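PDB 3C8T: fumarate lyase from Mesorhizobium sp., which belongs to the fumarate lyase superfamily, whose members are largely helical enzymes that assemble as tetramers. Local coordinates for residues 209-212 with 213-217. Sequence-based numbering, arbitrary orientation.
Sequences RELA and RELNL
Glu210 and Arg213, one helical turn apart, show how a salt bridge can form without a directed N-H bond. Their side chains run alongside one another, and Glu210 OE1 sits over one face of the guanidinium, 3.2 Å from Arg213 NH2. The carboxylate and guanidinium planes are 73° apart, and the attraction is therefore one of charge alone. Arg213 starts with CG anti to its own N and then bends at chi3 (86°), which brings that face under the carboxylate. OE1 is shared, for it also pairs with Arg43 of helix 23-43; Arg43 reaches Glu214 OE1 as well, so one arginine joins two acids on successive turns. On the buried side, Leu211 CD1 meets Leu215 CD1 at 4.1 Å, the two leucines pointing the same way. Ala212 lies in the last turn of the helix. Its carbonyl oxygen accepts the N-H of Leu217 at 2.8 Å. That bond is nearly straight (168°), while Asn216 N bonds back to Arg213 O at 3.1 Å. Asn216 leaves the helix with positive phi, and Arg117 of helix 104-140 bonds to the carbonyl of Leu215. Helix 204-215 thus ends in a classic Schellman motif.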
loop_
_atom_site.group_PDB
_atom_site.type_symbol
_atom_site.label_atom_id
_atom_site.label_comp_id
_atom_site.label_asym_id
_atom_site.label_seq_id
_atom_site.Cartn_x
_atom_site.Cartn_y
_atom_site.Cartn_z
ATOM N N ARG A 209 -27.403 -11.177 23.679
ATOM C CA ARG A 209 -27.172 -10.355 24.862
ATOM C C ARG A 209 -26.718 -11.138 26.099
ATOM O O ARG A 209 -25.796 -10.716 26.796
ATOM C CB ARG A 209 -28.444 -9.582 25.187
ATOM C CG ARG A 209 -28.751 -8.520 24.170
ATOM C CD ARG A 209 -30.194 -8.087 24.280
ATOM N NE ARG A 209 -30.506 -7.064 23.278
ATOM C CZ ARG A 209 -31.743 -6.772 22.889
ATOM N NH1 ARG A 209 -32.775 -7.439 23.404
ATOM N NH2 ARG A 209 -31.950 -5.833 21.969
ATOM N N GLU A 210 -27.375 -12.261 26.387
ATOM C CA GLU A 210 -26.920 -13.140 27.462
ATOM C C GLU A 210 -25.486 -13.630 27.284
ATOM O O GLU A 210 -24.711 -13.703 28.244
ATOM C CB GLU A 210 -27.851 -14.338 27.625
ATOM C CG GLU A 210 -28.882 -14.135 28.674
ATOM C CD GLU A 210 -28.279 -13.611 29.982
ATOM O OE1 GLU A 210 -27.550 -14.379 30.677
ATOM O OE2 GLU A 210 -28.538 -12.422 30.296
ATOM N N LEU A 211 -25.161 -13.987 26.052
ATOM C CA LEU A 211 -23.840 -14.460 25.678
ATOM C C LEU A 211 -22.765 -13.384 25.865
ATOM O O LEU A 211 -21.688 -13.675 26.343
ATOM C CB LEU A 211 -23.867 -14.976 24.240
ATOM C CG LEU A 211 -22.556 -15.456 23.622
ATOM C CD1 LEU A 211 -22.073 -16.658 24.360
ATOM C CD2 LEU A 211 -22.785 -15.803 22.165
ATOM N N ALA A 212 -23.077 -12.145 25.526
ATOM C CA ALA A 212 -22.146 -11.042 25.746
ATOM C C ALA A 212 -21.833 -10.951 27.255
ATOM O O ALA A 212 -20.681 -10.782 27.670
ATOM C CB ALA A 212 -22.746 -9.758 25.233
ATOM N N ARG A 213 -22.878 -11.105 28.065
ATOM C CA ARG A 213 -22.761 -10.997 29.496
ATOM C C ARG A 213 -21.880 -12.105 30.018
ATOM O O ARG A 213 -20.984 -11.839 30.791
ATOM C CB ARG A 213 -24.147 -11.007 30.134
ATOM C CG ARG A 213 -24.172 -10.454 31.545
ATOM C CD ARG A 213 -25.584 -10.028 31.966
ATOM N NE ARG A 213 -26.431 -11.100 32.522
ATOM C CZ ARG A 213 -26.011 -12.239 33.076
ATOM N NH1 ARG A 213 -24.719 -12.524 33.182
ATOM N NH2 ARG A 213 -26.903 -13.108 33.538
ATOM N N GLU A 214 -22.100 -13.337 29.567
ATOM C CA GLU A 214 -21.308 -14.486 30.013
ATOM C C GLU A 214 -19.819 -14.317 29.737
ATOM O O GLU A 214 -18.990 -14.805 30.482
ATOM C CB GLU A 214 -21.748 -15.764 29.284
ATOM C CG GLU A 214 -22.726 -16.643 29.996
ATOM C CD GLU A 214 -22.224 -17.078 31.379
ATOM O OE1 GLU A 214 -22.903 -16.730 32.370
ATOM O OE2 GLU A 214 -21.153 -17.743 31.484
ATOM N N LEU A 215 -19.487 -13.672 28.624
ATOM C CA LEU A 215 -18.098 -13.545 28.213
ATOM C C LEU A 215 -17.532 -12.211 28.639
ATOM O O LEU A 215 -16.359 -11.938 28.427
ATOM C CB LEU A 215 -17.990 -13.655 26.694
ATOM C CG LEU A 215 -18.318 -15.017 26.112
ATOM C CD1 LEU A 215 -18.362 -14.940 24.587
ATOM C CD2 LEU A 215 -17.303 -16.035 26.599
ATOM N N ASN A 216 -18.387 -11.363 29.198
ATOM C CA ASN A 216 -17.989 -10.016 29.559
ATOM C C ASN A 216 -17.604 -9.153 28.343
ATOM O O ASN A 216 -16.631 -8.432 28.399
ATOM C CB ASN A 216 -16.855 -10.076 30.595
ATOM C CG ASN A 216 -16.556 -8.727 31.217
ATOM O OD1 ASN A 216 -17.423 -7.853 31.300
ATOM N ND2 ASN A 216 -15.303 -8.540 31.638
ATOM N N LEU A 217 -18.404 -9.200 27.274
ATOM C CA LEU A 217 -18.180 -8.384 26.076
ATOM C C LEU A 217 -19.343 -7.415 25.891
ATOM O O LEU A 217 -20.427 -7.617 26.482
ATOM C CB LEU A 217 -18.038 -9.294 24.841
ATOM C CG LEU A 217 -16.783 -10.175 24.822
ATOM C CD1 LEU A 217 -16.876 -11.252 23.768
ATOM C CD2 LEU A 217 -15.437 -9.332 24.680
#